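Local atomic coordinates of Poly(Beta-D-mannuronate) lyase (Pseudopedobacter saltans, PDB entry 7O79), a protein that probably cleaves poly(beta-D-mannuronate), the mannuronate polymer of alginate, as a polysaccharide lyase of family 6 built on a parallel beta-helix. Residues Ile281-Glu286 against Pro310-Val315; Gly318-Asn323 against Asn355-Asn360; Gly329-Asn334 against Ala370-Ser375. All blocks are in the same frame, centred on the assembly; numbering follows the deposited sequence.

Interaction 1: Ile281-Glu286 against Pro310-Val315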
# COMPACT_ATOMS: atom_id res chain seq x y z
N ILE A 281 11.67 10.53 -2.09
CA ILE A 281 11.16 11.72 -2.76
C ILE A 281 10.23 12.44 -1.80
O ILE A 281 9.22 11.87 -1.38
CB ILE A 281 10.44 11.40 -4.07
CG1 ILE A 281 11.41 10.79 -5.09
CG2 ILE A 281 9.74 12.66 -4.62
CD1 ILE A 281 10.69 10.07 -6.25
N LEU A 282 10.56 13.69 -1.47
CA LEU A 282 9.67 14.58 -0.75
C LEU A 282 9.09 15.53 -1.79
O LEU A 282 9.81 16.40 -2.31
CB LEU A 282 10.44 15.35 0.32
CG LEU A 282 11.19 14.47 1.32
CD1 LEU A 282 11.63 15.32 2.49
CD2 LEU A 282 10.37 13.28 1.77
N ILE A 283 7.81 15.37 -2.12
CA ILE A 283 7.25 16.08 -3.28
C ILE A 283 6.80 17.48 -2.86
O ILE A 283 6.51 17.75 -1.69
CB ILE A 283 6.10 15.28 -3.92
CG1 ILE A 283 5.93 15.65 -5.40
CG2 ILE A 283 4.81 15.46 -3.14
CD1 ILE A 283 5.12 14.67 -6.23
N CYS A 284 6.78 18.40 -3.82
CA CYS A 284 6.35 19.76 -3.51
C CYS A 284 4.84 19.82 -3.34
O CYS A 284 4.08 19.17 -4.07
CB CYS A 284 6.78 20.73 -4.62
SG CYS A 284 8.57 20.92 -4.83
N GLY A 285 4.40 20.59 -2.37
CA GLY A 285 2.98 20.73 -2.13
C GLY A 285 2.38 21.85 -2.95
O GLY A 285 3.09 22.68 -3.52
N GLU A 286 1.05 21.88 -2.97
CA GLU A 286 0.33 22.91 -3.70
C GLU A 286 -0.18 24.01 -2.78
O GLU A 286 -0.84 23.74 -1.78
CB GLU A 286 -0.85 22.32 -4.48
CG GLU A 286 -1.43 23.38 -5.39
CD GLU A 286 -2.52 22.88 -6.29
OE1 GLU A 286 -3.44 22.18 -5.82
OE2 GLU A 286 -2.44 23.23 -7.48
N PRO A 310 -5.37 20.89 -1.75
CA PRO A 310 -4.20 20.90 -2.64
C PRO A 310 -4.14 19.61 -3.43
O PRO A 310 -4.60 18.55 -2.99
CB PRO A 310 -3.00 21.03 -1.68
CG PRO A 310 -3.52 20.88 -0.32
CD PRO A 310 -5.00 20.74 -0.33
N ARG A 311 -3.55 19.73 -4.63
CA ARG A 311 -3.22 18.55 -5.42
C ARG A 311 -2.25 17.64 -4.67
O ARG A 311 -2.38 16.41 -4.72
CB ARG A 311 -2.62 18.97 -6.77
CG ARG A 311 -3.68 19.41 -7.82
CD ARG A 311 -3.02 20.21 -8.93
NE ARG A 311 -3.98 20.44 -10.01
CZ ARG A 311 -4.80 21.49 -10.08
NH1 ARG A 311 -4.75 22.44 -9.14
NH2 ARG A 311 -5.65 21.61 -11.08
N TYR A 312 -1.26 18.23 -3.99
CA TYR A 312 -0.30 17.51 -3.14
C TYR A 312 -0.13 18.26 -1.82
O TYR A 312 0.01 19.49 -1.83
CB TYR A 312 1.07 17.36 -3.84
CG TYR A 312 1.03 16.40 -5.02
CD1 TYR A 312 0.63 16.85 -6.28
CD2 TYR A 312 1.36 15.05 -4.87
CE1 TYR A 312 0.55 15.98 -7.36
CE2 TYR A 312 1.31 14.18 -5.96
CZ TYR A 312 0.89 14.66 -7.20
OH TYR A 312 0.82 13.83 -8.29
N GLY A 313 -0.16 17.55 -0.70
CA GLY A 313 0.08 18.18 0.59
C GLY A 313 1.54 18.60 0.77
O GLY A 313 2.47 17.88 0.43
N HIS A 314 1.72 19.80 1.32
CA HIS A 314 3.04 20.31 1.68
C HIS A 314 3.75 19.31 2.60
O HIS A 314 3.16 18.81 3.56
CB HIS A 314 2.86 21.66 2.39
CG HIS A 314 4.10 22.49 2.50
ND1 HIS A 314 4.11 23.71 3.13
CD2 HIS A 314 5.36 22.29 2.03
CE1 HIS A 314 5.32 24.23 3.05
NE2 HIS A 314 6.10 23.39 2.40
N VAL A 315 5.00 18.97 2.28
CA VAL A 315 5.77 18.03 3.11
C VAL A 315 6.46 18.83 4.20
O VAL A 315 7.49 19.49 3.98
CB VAL A 315 6.77 17.21 2.29
CG1 VAL A 315 7.51 16.23 3.21
CG2 VAL A 315 6.07 16.41 1.19
O HOH W 1 6.49 19.81 0.18

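Interaction 2: Gly318-Asn323 against Asn355-Asn360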
# COMPACT_ATOMS: atom_id res chain seq x y z
N GLY A 318 8.13 16.34 9.16
CA GLY A 318 8.30 14.90 9.12
C GLY A 318 9.65 14.46 9.68
O GLY A 318 10.56 15.25 9.87
N LEU A 319 9.75 13.15 9.94
CA LEU A 319 10.98 12.53 10.43
C LEU A 319 11.48 11.56 9.36
O LEU A 319 10.83 10.55 9.08
CB LEU A 319 10.74 11.80 11.75
CG LEU A 319 11.97 11.40 12.56
CD1 LEU A 319 12.62 12.63 13.22
CD2 LEU A 319 11.60 10.35 13.60
N TYR A 320 12.65 11.86 8.78
CA TYR A 320 13.22 11.07 7.69
C TYR A 320 14.64 10.67 8.11
O TYR A 320 15.60 11.29 7.65
CB TYR A 320 13.21 11.88 6.36
CG TYR A 320 11.79 12.27 5.96
CD1 TYR A 320 10.97 11.37 5.29
CD2 TYR A 320 11.28 13.52 6.29
CE1 TYR A 320 9.66 11.72 4.93
CE2 TYR A 320 9.96 13.88 5.93
CZ TYR A 320 9.16 12.96 5.27
OH TYR A 320 7.87 13.31 4.91
N VAL A 321 14.76 9.64 8.97
CA VAL A 321 15.98 9.40 9.74
C VAL A 321 16.39 7.93 9.65
O VAL A 321 15.55 7.04 9.52
CB VAL A 321 15.80 9.81 11.23
CG1 VAL A 321 17.07 9.61 12.02
CG2 VAL A 321 15.44 11.28 11.33
N ASN A 322 17.71 7.69 9.72
CA ASN A 322 18.25 6.34 9.84
C ASN A 322 17.78 5.41 8.73
O ASN A 322 17.44 4.25 8.98
CB ASN A 322 17.90 5.73 11.20
CG ASN A 322 18.64 6.39 12.32
OD1 ASN A 322 18.04 6.98 13.21
ND2 ASN A 322 19.97 6.29 12.29
N ASN A 323 17.74 5.93 7.51
CA ASN A 323 17.46 5.12 6.34
C ASN A 323 18.75 4.89 5.56
O ASN A 323 19.74 5.61 5.72
CB ASN A 323 16.41 5.78 5.43
CG ASN A 323 15.09 6.04 6.15
OD1 ASN A 323 14.29 5.11 6.36
ND2 ASN A 323 14.83 7.30 6.52
N ASN A 355 11.41 19.64 8.05
CA ASN A 355 11.58 18.20 8.19
C ASN A 355 12.96 17.88 8.73
O ASN A 355 13.94 18.55 8.42
CB ASN A 355 11.40 17.49 6.85
CG ASN A 355 10.05 17.80 6.21
OD1 ASN A 355 8.99 17.33 6.66
ND2 ASN A 355 10.08 18.61 5.17
N THR A 356 13.04 16.79 9.48
CA THR A 356 14.31 16.27 9.98
C THR A 356 14.80 15.16 9.05
O THR A 356 14.21 14.08 9.00
CB THR A 356 14.14 15.80 11.41
OG1 THR A 356 13.78 16.93 12.22
CG2 THR A 356 15.45 15.18 11.96
N ILE A 357 15.88 15.44 8.31
CA ILE A 357 16.45 14.55 7.30
C ILE A 357 17.89 14.28 7.70
O ILE A 357 18.80 14.97 7.22
CB ILE A 357 16.37 15.19 5.90
CG1 ILE A 357 14.97 15.79 5.68
CG2 ILE A 357 16.77 14.16 4.81
CD1 ILE A 357 14.85 16.71 4.45
N THR A 358 18.11 13.33 8.61
CA THR A 358 19.43 13.12 9.22
C THR A 358 19.74 11.64 9.36
O THR A 358 18.85 10.79 9.31
CB THR A 358 19.54 13.74 10.62
OG1 THR A 358 18.63 13.07 11.49
CG2 THR A 358 19.25 15.22 10.61
N HIS A 359 21.03 11.34 9.55
CA HIS A 359 21.49 9.99 9.85
C HIS A 359 21.11 8.99 8.77
O HIS A 359 20.84 7.82 9.04
CB HIS A 359 21.00 9.54 11.23
CG HIS A 359 21.48 10.42 12.34
ND1 HIS A 359 20.86 11.61 12.69
CD2 HIS A 359 22.56 10.30 13.16
CE1 HIS A 359 21.52 12.17 13.69
NE2 HIS A 359 22.55 11.40 13.99
N ASN A 360 21.17 9.43 7.52
CA ASN A 360 20.90 8.57 6.37
C ASN A 360 22.21 8.20 5.69
O ASN A 360 23.17 8.98 5.69
CB ASN A 360 19.98 9.29 5.38
CG ASN A 360 18.62 9.59 6.00
OD1 ASN A 360 17.83 8.67 6.27
ND2 ASN A 360 18.35 10.87 6.27

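Interaction 3: Gly329-Asn334 against Ala370-Ser375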
# COMPACT_ATOMS: atom_id res chain seq x y z
N GLY A 329 19.63 4.66 -8.94
CA GLY A 329 19.86 5.25 -10.24
C GLY A 329 19.46 6.70 -10.36
O GLY A 329 19.85 7.35 -11.34
N GLY A 330 18.69 7.22 -9.41
CA GLY A 330 18.31 8.62 -9.41
C GLY A 330 18.99 9.37 -8.28
O GLY A 330 20.16 9.10 -7.99
N ALA A 331 18.29 10.30 -7.64
CA ALA A 331 18.84 10.99 -6.49
C ALA A 331 18.66 10.13 -5.24
O ALA A 331 17.76 9.31 -5.16
CB ALA A 331 18.16 12.36 -6.31
N GLY A 332 19.54 10.32 -4.27
CA GLY A 332 19.36 9.57 -3.03
C GLY A 332 18.14 10.07 -2.28
O GLY A 332 17.19 9.33 -2.01
N ILE A 333 18.17 11.35 -1.93
CA ILE A 333 17.04 12.02 -1.33
C ILE A 333 16.73 13.24 -2.19
O ILE A 333 17.61 14.08 -2.41
CB ILE A 333 17.30 12.42 0.13
CG1 ILE A 333 17.70 11.17 0.93
CG2 ILE A 333 16.07 13.12 0.73
CD1 ILE A 333 17.95 11.38 2.44
N ASN A 334 15.52 13.30 -2.71
CA ASN A 334 15.06 14.40 -3.55
C ASN A 334 14.14 15.26 -2.69
O ASN A 334 13.00 14.89 -2.43
CB ASN A 334 14.38 13.84 -4.80
CG ASN A 334 13.89 14.92 -5.76
OD1 ASN A 334 14.18 16.10 -5.60
ND2 ASN A 334 13.17 14.51 -6.77
N ALA A 370 23.29 12.73 -4.30
CA ALA A 370 22.92 11.97 -3.10
C ALA A 370 21.81 12.68 -2.33
O ALA A 370 20.82 12.06 -1.91
CB ALA A 370 24.14 11.77 -2.20
N ILE A 371 21.96 13.98 -2.13
CA ILE A 371 20.87 14.83 -1.66
C ILE A 371 20.68 15.92 -2.70
O ILE A 371 21.64 16.60 -3.09
CB ILE A 371 21.14 15.41 -0.27
CG1 ILE A 371 21.39 14.26 0.71
CG2 ILE A 371 19.97 16.25 0.19
CD1 ILE A 371 21.42 14.68 2.12
N GLN A 372 19.46 16.04 -3.20
CA GLN A 372 19.11 16.97 -4.25
C GLN A 372 17.96 17.81 -3.71
O GLN A 372 16.88 17.28 -3.48
CB GLN A 372 18.70 16.21 -5.50
CG GLN A 372 18.08 17.03 -6.59
CD GLN A 372 17.73 16.17 -7.77
OE1 GLN A 372 18.56 15.42 -8.29
NE2 GLN A 372 16.47 16.25 -8.20
N ALA A 373 18.20 19.10 -3.49
CA ALA A 373 17.17 20.00 -2.96
C ALA A 373 16.79 21.02 -4.02
O ALA A 373 17.64 21.80 -4.47
CB ALA A 373 17.64 20.69 -1.69
N THR A 374 15.52 21.03 -4.42
CA THR A 374 15.08 22.00 -5.41
C THR A 374 15.21 23.41 -4.84
O THR A 374 14.83 23.68 -3.69
CB THR A 374 13.65 21.71 -5.83
OG1 THR A 374 13.60 20.44 -6.49
CG2 THR A 374 13.16 22.76 -6.81
N SER A 375 15.80 24.32 -5.63
CA SER A 375 15.87 25.67 -5.12
C SER A 375 14.73 26.51 -5.69
O SER A 375 14.24 26.23 -6.79
CB SER A 375 17.23 26.29 -5.46
OG SER A 375 17.26 26.70 -6.81
O HOH W 2 14.72 18.20 -7.38

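Interaction 1: Ile281-Glu286 against Pro310-Val315
Glu286 sets CG anti to its backbone N (chi1 -171°); the extended chain beyond it carries the carboxylate to Arg311, whose own chain is straight from CG to NE. The two side chains cross obliquely and the carboxylate is gripped at both oxygens. OE1 of Glu286 accepts a hydrogen bond from the backbone N of Arg311 at 2.7 Å, met from above the carboxylate plane, while OE2 of Glu286 turns its syn lone pair to NH1 of Arg311 at 3.0 Å in a salt bridge. With the carboxylate and guanidinium planes 86° apart, this is a single-point bridge and not a flat bidentate pair. Gln347 N gives OE2 a further hydrogen bond, and Arg311 NH2 reaches the carbonyl of Glu297. The backbone N of Glu286 is itself bonded to Tyr312 O at 2.8 Å.

Closer to the strand, Ile283 lays CD1 over one face of the Tyr312 ring, 4.2 Å from its centroid, a CH-pi contact suited to a branched aliphatic chain; Arg235 makes a cation-pi contact with the same ring. Gly285 passes tight against the other chain, where a CB would clash with CA of His314. A water bridges the two backbones, donating to Ile283 O at 2.8 Å and accepting from Val315 N at 2.7 Å. The contact thus ties the end of strand 280-283 to the loop that leads into strand 319-328 of the beta-helix. Burial alone would disfavour a charged carboxylate, but the N-H groups of Arg311 and Gln347 and the guanidinium charge would probably offset that cost and keep Glu286 ionised.

Interaction 2: Gly318-Asn323 against Asn355-Asn360
Strands 319-321 and 356-358 run parallel, 4.8 Å apart with 1° between their directions, and pair Leu319 with Thr356 through Thr356 N to Gly318 O and Tyr320 N to Thr356 O at 2.7 Å. Leu319 and Thr356 point the same way, CD1 of Leu319 lying 4.0 Å from CB of Thr356, and Val321 continues this face with CG2 against both Thr356 CG2 and Thr358 OG1. On the other face Tyr320 sets its CB beside Ile357 CG1. Its ring turns an edge to the amide of Asn355, whose OD1 accepts from Gly318 N at 2.8 Å. Gly318 suits this place because a CB would collide with the Tyr320 ring.

The segments belong to successive turns of a right-handed parallel beta-helix, the fold of the pectate lyase-like clan, and asparagines fall in line at the turn. Asn323 and Asn360 lie side by side with amide planes 5° apart. The Asn360 amide works in both directions: ND2 donates to Tyr320 O at 3.1 Å, almost straight, while OD1 accepts the backbone N of Asn323 at 3.0 Å and, weakly, its ND2. Asn323 ND2 has a firmer partner in Val267 O, one turn back. A leucine in place of Asn360, having no amide, would probably leave the N-H of Asn323 without its mate and Tyr320 O with a weak bond from Thr358 N, so that the turn is held less firmly to its neighbour. On the face of Leu319 and Val321, His359 ND1 and Thr358 OG1 share a hydrogen bond of 2.9 Å, with OG1 at the edge of the imidazole ring.

Interaction 3: Gly329-Asn334 against Ala370-Ser375
The side chains of Asn334 and Gln372 lie side by side, pointing the same way, but their amide planes are turned 62° apart, so neither lies flat on the other. Gln372 NE2 comes 3.5 Å from Asn334 OD1, while at the other end of the glutamine amide OE1 meets the methyl of Ala331 at 3.7 Å. A water joins the polar groups: it donates to Asn334 OD1 and to Thr374 OG1 and accepts from Gln372 NE2 at 2.7 Å. CG of Gln372 is anti to its backbone N (chi1 169°) and the chain runs on extended beside Asn334, the extra methylene of glutamine bringing NE2 to the water. Thr374 OG1 is also bonded to Gly336 O, and Asn334 ND2 only weakly to Asp278.

The backbones pair in parallel between successive turns of the beta-helix, strand 371-373 being the outermost of its sheet within the chain. Ile333 N donates to Ala370 O at 2.7 Å, and Gln372 N to Ile333 O at 2.8 Å. Ile333 and Ile371 occupy the opposite face of the sheet from the two amides, and Ile371 packs on Leu392. Gly332 fits close to the neighbouring turn, where a CB would clash with Ala370 O.

Overall arrangement
From the N terminus, interaction 1 comes first: the chain leaves strand 280-283, makes an excursion holding the short strands 299-300 and 308-309, and returns at 310-315, where the contact closes that loop. It is complete before the others open. Interaction 2 then closes the turn from 323 to 355 and interaction 3 that from 334 to 370; the two cross, their segments alternating as successive turns of the beta-helix add strands to two different sheets. Interactions 1 and 3 meet in one sheet, where Leu282 N probably bonds to Asn334 O. Across the interior, Leu282 packs on Tyr320 and Ile357, while Ile333 touches Ile357 and Asn360. Asn355 ND2 also probably bonds to Val315 O.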